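Local atomic coordinates of ferredoxin component of dioxygenase (Sphingobium yanoikuyae, PDB entry 2I7F), a protein that carries a Rieske-type [2Fe-2S] cluster and probably passes electrons to the terminal oxygenase of a biphenyl dioxygenase system. Residues 3-8 with 24-29; 29-32 with 37-40. All coordinates share one frame; numbering follows the deposited sequence.

Contact 1: 3-8 with 24-29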
loop_
_atom_site.group_PDB
_atom_site.type_symbol
_atom_site.label_atom_id
_atom_site.label_comp_id
_atom_site.label_asym_id
_atom_site.label_seq_id
_atom_site.Cartn_x
_atom_site.Cartn_y
_atom_site.Cartn_z
ATOM N N ASN A 3 -0.584 -20.090 4.941
ATOM C CA ASN A 3 0.298 -19.769 3.788
ATOM C C ASN A 3 -0.142 -18.425 3.215
ATOM O O ASN A 3 0.121 -17.416 3.861
ATOM C CB ASN A 3 0.298 -20.908 2.755
ATOM C CG ASN A 3 1.487 -20.835 1.762
ATOM O OD1 ASN A 3 1.643 -21.723 0.884
ATOM N ND2 ASN A 3 2.337 -19.798 1.907
ATOM N N LYS A 4 -0.835 -18.381 2.069
ATOM C CA LYS A 4 -1.063 -17.125 1.349
ATOM C C LYS A 4 -2.508 -16.639 1.295
ATOM O O LYS A 4 -3.453 -17.433 1.295
ATOM C CB LYS A 4 -0.501 -17.211 -0.069
ATOM C CG LYS A 4 0.948 -17.690 -0.056
ATOM C CD LYS A 4 1.785 -17.088 -1.117
ATOM C CE LYS A 4 3.213 -17.591 -1.033
ATOM N NZ LYS A 4 3.920 -17.263 0.215
ATOM N N LEU A 5 -2.641 -15.317 1.272
ATOM C CA LEU A 5 -3.920 -14.624 1.188
ATOM C C LEU A 5 -3.966 -13.899 -0.129
ATOM O O LEU A 5 -3.067 -13.135 -0.401
ATOM C CB LEU A 5 -4.044 -13.564 2.295
ATOM C CG LEU A 5 -4.122 -14.031 3.740
ATOM C CD1 LEU A 5 -4.207 -12.847 4.728
ATOM C CD2 LEU A 5 -5.309 -14.963 3.830
ATOM N N ARG A 6 -4.991 -14.141 -0.946
ATOM C CA ARG A 6 -5.209 -13.343 -2.158
ATOM C C ARG A 6 -5.809 -11.961 -1.837
ATOM O O ARG A 6 -6.802 -11.872 -1.121
ATOM C CB ARG A 6 -6.119 -14.088 -3.126
ATOM C CG ARG A 6 -5.451 -15.295 -3.690
ATOM C CD ARG A 6 -6.324 -16.103 -4.606
ATOM N NE ARG A 6 -7.437 -16.619 -3.861
ATOM C CZ ARG A 6 -8.353 -17.446 -4.340
ATOM N NH1 ARG A 6 -8.303 -17.859 -5.599
ATOM N NH2 ARG A 6 -9.305 -17.877 -3.527
ATOM N N LEU A 7 -5.220 -10.898 -2.382
ATOM C CA LEU A 7 -5.713 -9.528 -2.160
ATOM C C LEU A 7 -6.572 -9.008 -3.311
ATOM O O LEU A 7 -7.674 -8.513 -3.087
ATOM C CB LEU A 7 -4.561 -8.544 -1.830
ATOM C CG LEU A 7 -3.671 -9.000 -0.680
ATOM C CD1 LEU A 7 -2.531 -7.973 -0.386
ATOM C CD2 LEU A 7 -4.508 -9.288 0.578
ATOM N N CYS A 8 -6.095 -9.193 -4.541
ATOM C CA CYS A 8 -6.727 -8.626 -5.718
ATOM C C CYS A 8 -5.956 -9.119 -6.906
ATOM O O CYS A 8 -4.833 -9.594 -6.763
ATOM C CB CYS A 8 -6.740 -7.076 -5.673
ATOM S SG CYS A 8 -5.143 -6.189 -5.776
ATOM N N GLU A 24 -10.393 -9.948 5.323
ATOM C CA GLU A 24 -10.954 -10.136 6.642
ATOM C C GLU A 24 -9.926 -10.448 7.743
ATOM O O GLU A 24 -10.123 -10.065 8.897
ATOM C CB GLU A 24 -12.119 -11.139 6.636
ATOM C CG GLU A 24 -11.822 -12.563 6.169
ATOM C CD GLU A 24 -13.101 -13.399 6.080
ATOM O OE1 GLU A 24 -13.435 -13.846 4.952
ATOM O OE2 GLU A 24 -13.777 -13.606 7.127
ATOM N N LYS A 25 -8.800 -11.046 7.415
ATOM C CA LYS A 25 -7.814 -11.297 8.476
ATOM C C LYS A 25 -6.977 -10.043 8.921
ATOM O O LYS A 25 -6.375 -10.029 9.990
ATOM C CB LYS A 25 -6.933 -12.501 8.074
ATOM C CG LYS A 25 -7.671 -13.846 8.262
ATOM C CD LYS A 25 -6.939 -15.054 7.641
ATOM C CE LYS A 25 -7.685 -15.651 6.410
ATOM N NZ LYS A 25 -7.476 -17.162 6.271
ATOM N N MET A 26 -7.032 -8.969 8.146
ATOM C CA MET A 26 -6.000 -7.969 8.145
ATOM C C MET A 26 -6.486 -6.548 8.406
ATOM O O MET A 26 -7.668 -6.228 8.215
ATOM C CB MET A 26 -5.351 -7.978 6.764
ATOM C CG MET A 26 -4.753 -9.276 6.320
ATOM S SD MET A 26 -3.443 -9.928 7.347
ATOM C CE MET A 26 -2.203 -8.681 7.123
ATOM N N PRO A 27 -5.554 -5.672 8.818
ATOM C CA PRO A 27 -5.834 -4.256 8.756
ATOM C C PRO A 27 -6.078 -3.833 7.326
ATOM O O PRO A 27 -5.613 -4.488 6.417
ATOM C CB PRO A 27 -4.564 -3.590 9.331
ATOM C CG PRO A 27 -3.603 -4.652 9.613
ATOM C CD PRO A 27 -4.216 -5.970 9.371
ATOM N N ALA A 28 -6.789 -2.745 7.110
ATOM C CA ALA A 28 -6.990 -2.260 5.750
ATOM C C ALA A 28 -5.632 -2.262 5.046
ATOM O O ALA A 28 -4.628 -1.868 5.654
ATOM C CB ALA A 28 -7.608 -0.864 5.736
ATOM N N LEU A 29 -5.609 -2.702 3.777
ATOM C CA LEU A 29 -4.384 -2.843 2.975
ATOM C C LEU A 29 -4.459 -1.996 1.721
ATOM O O LEU A 29 -5.533 -1.717 1.245
ATOM C CB LEU A 29 -4.163 -4.289 2.570
ATOM C CG LEU A 29 -3.963 -5.340 3.691
ATOM C CD1 LEU A 29 -4.015 -6.721 3.048
ATOM C CD2 LEU A 29 -2.680 -5.121 4.456
#

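Contact 2: 29-32 with 37-40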
loop_
_atom_site.group_PDB
_atom_site.type_symbol
_atom_site.label_atom_id
_atom_site.label_comp_id
_atom_site.label_asym_id
_atom_site.label_seq_id
_atom_site.Cartn_x
_atom_site.Cartn_y
_atom_site.Cartn_z
ATOM N N LEU A 29 -5.609 -2.702 3.777
ATOM C CA LEU A 29 -4.384 -2.843 2.975
ATOM C C LEU A 29 -4.459 -1.996 1.721
ATOM O O LEU A 29 -5.533 -1.717 1.245
ATOM C CB LEU A 29 -4.163 -4.289 2.570
ATOM C CG LEU A 29 -3.963 -5.340 3.691
ATOM C CD1 LEU A 29 -4.015 -6.721 3.048
ATOM C CD2 LEU A 29 -2.680 -5.121 4.456
ATOM N N ALA A 30 -3.299 -1.551 1.248
ATOM C CA ALA A 30 -3.164 -0.729 0.075
ATOM C C ALA A 30 -2.265 -1.502 -0.851
ATOM O O ALA A 30 -1.216 -1.939 -0.460
ATOM C CB ALA A 30 -2.563 0.589 0.403
ATOM N N VAL A 31 -2.682 -1.633 -2.104
ATOM C CA VAL A 31 -1.883 -2.291 -3.132
ATOM C C VAL A 31 -1.484 -1.285 -4.230
ATOM O O VAL A 31 -2.322 -0.544 -4.748
ATOM C CB VAL A 31 -2.662 -3.473 -3.743
ATOM C CG1 VAL A 31 -1.766 -4.286 -4.698
ATOM C CG2 VAL A 31 -3.216 -4.346 -2.645
ATOM N N TYR A 32 -0.186 -1.279 -4.570
ATOM C CA TYR A 32 0.394 -0.346 -5.502
ATOM C C TYR A 32 1.149 -1.036 -6.620
ATOM O O TYR A 32 1.718 -2.109 -6.433
ATOM C CB TYR A 32 1.385 0.582 -4.827
ATOM C CG TYR A 32 1.002 1.133 -3.499
ATOM C CD1 TYR A 32 1.110 0.345 -2.358
ATOM C CD2 TYR A 32 0.614 2.457 -3.341
ATOM C CE1 TYR A 32 0.834 0.828 -1.141
ATOM C CE2 TYR A 32 0.319 2.962 -2.048
ATOM C CZ TYR A 32 0.445 2.145 -0.967
ATOM O OH TYR A 32 0.162 2.579 0.336
ATOM N N GLU A 37 5.823 -3.020 -11.029
ATOM C CA GLU A 37 6.026 -3.983 -9.909
ATOM C C GLU A 37 5.061 -3.628 -8.772
ATOM O O GLU A 37 4.789 -2.464 -8.550
ATOM C CB GLU A 37 7.446 -3.913 -9.358
ATOM C CG GLU A 37 8.458 -4.882 -9.919
ATOM C CD GLU A 37 8.966 -4.477 -11.218
ATOM O OE1 GLU A 37 9.458 -3.341 -11.322
ATOM O OE2 GLU A 37 8.906 -5.301 -12.134
ATOM N N VAL A 38 4.621 -4.640 -8.019
ATOM C CA VAL A 38 3.585 -4.527 -6.992
ATOM C C VAL A 38 4.154 -4.509 -5.543
ATOM O O VAL A 38 5.085 -5.212 -5.214
ATOM C CB VAL A 38 2.537 -5.692 -7.186
ATOM C CG1 VAL A 38 1.508 -5.739 -6.088
ATOM C CG2 VAL A 38 1.850 -5.588 -8.549
ATOM N N PHE A 39 3.589 -3.634 -4.712
ATOM C CA PHE A 39 3.944 -3.457 -3.317
ATOM C C PHE A 39 2.642 -3.398 -2.550
ATOM O O PHE A 39 1.599 -3.033 -3.118
ATOM C CB PHE A 39 4.802 -2.176 -3.136
ATOM C CG PHE A 39 6.085 -2.205 -3.937
ATOM C CD1 PHE A 39 6.110 -1.794 -5.277
ATOM C CD2 PHE A 39 7.249 -2.776 -3.396
ATOM C CE1 PHE A 39 7.261 -1.882 -6.016
ATOM C CE2 PHE A 39 8.403 -2.871 -4.134
ATOM C CZ PHE A 39 8.423 -2.419 -5.453
ATOM N N VAL A 40 2.696 -3.804 -1.283
ATOM C CA VAL A 40 1.544 -3.839 -0.385
ATOM C C VAL A 40 1.968 -3.215 0.968
ATOM O O VAL A 40 3.007 -3.599 1.545
ATOM C CB VAL A 40 0.969 -5.290 -0.193
ATOM C CG1 VAL A 40 -0.211 -5.336 0.849
ATOM C CG2 VAL A 40 0.506 -5.861 -1.559
#

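Contact 1: 3-8 with 24-29
Leu5 and Leu7 of the N-terminal strand meet Lys25, Met26 and Leu29 in the Rieske fold, where an outermost strand of the six-stranded antiparallel sheet faces the loop leading into strand 29-34; the contact runs from the surface at Lys25 to the buried pair of Leu7 and Leu29. The backbones stay well apart, with 8.5 Å between CA of Leu7 and CA of Leu29, and the gap is bridged by side chains alone. Each methyl of Leu5 has its own partner. CD1 rests against Met26, 3.9 Å from CG and 4.0 Å from SD of that residue, while CD2 lies 3.6 Å from CE of Lys25. The lysine thus contributes the end of its hydrocarbon chain, which crosses the CD2 branch of the leucine at a slant; bends at chi3 and chi4 bring CE rather than CD nearest. Leu7 and Leu29 cross at about a right angle, and a single methyl of Leu29 faces both methyls of Leu7: Leu29 CD1 is 3.6 Å from Leu7 CD2 and 3.9 Å from Leu7 CD1.

Behind this first shell, Ile101 of strand 98-102 touches Leu7, Met26 and Leu29, and Tyr90 backs Met26 and Leu29. Backbone hydrogen bonds of Leu5 with Ile101 and of Leu7 with Val99 hold the strand in the sheet, which fixes the direction from which both leucines reach the loop. Met26 is itself folded: chi2 of -60° and chi3 of -65° turn its sulfur and terminal methyl back instead of letting the chain run straight out.

Contact 2: 29-32 with 37-40
The pairing of 29-32 with 37-40 is a beta hairpin contact near the centre of the chain, joining two neighbouring strands of the six-stranded antiparallel sheet in the Rieske domain. Tyr32 and Phe39 form a hydrogen-bonded pair, with N of Tyr32 2.9 Å from O of Phe39 and N of Phe39 3.0 Å from O of Tyr32. The first bond is the straighter, 170° at its hydrogen against 159° for the second. Both carbonyls also receive a CA-H group; the closer such contact runs from CA of Val38 to O of Tyr32 at 3.1 Å.

Val31 and Val40, the adjacent non-hydrogen-bonded pair, lie side by side on one face of the sheet, their CG2 methyls 4.2 Å apart. The other branch of Val31, placed anti to the backbone N (chi1 -173°), leans obliquely toward Val38, and the two CG1 methyls meet at 3.8 Å. Val99 touches all three valines, and Leu7 reaches Val40, so this face belongs to the hydrophobic interior.

The opposite face carries Tyr32 and Phe39, yet their rings do not stack. The tyrosine ring instead turns an edge to its neighbour's backbone: O of Phe39 lies near the ring plane, 3.5 Å from CD1 of Tyr32, while the tyrosine OH is hydrogen-bonded to OG1 of Thr41. Ile73 touches both aromatic side chains on this side. O of Phe39 therefore accepts the amide of Tyr32 and a CA-H contact from Val31, and also lies at the edge of the tyrosine ring, whose placement probably owes more to the hydroxyl bond with Thr41.

In the fold
From the N terminus the chain first lays down strand 4-9, passes through strand 19-21 and returns in the loop at 24-29, where contact 1 closes a loop with 15 residues between its segments. Contact 2 follows directly and closes a much tighter one, the turn between strands 29-34 and 37-42. The two loops are consecutive, neither enclosing nor crossing the other, and Leu29 is shared by both. In space they also meet: CD1 of Leu7 lies 3.7 Å from CG1 of Val40. The hairpin lies toward the 19-21 end of the sheet, with 4-9 at the other edge, and side-chain packing brings that edge strand over the same hydrophobic interior, showing how contacts that follow one another along the chain can share one core.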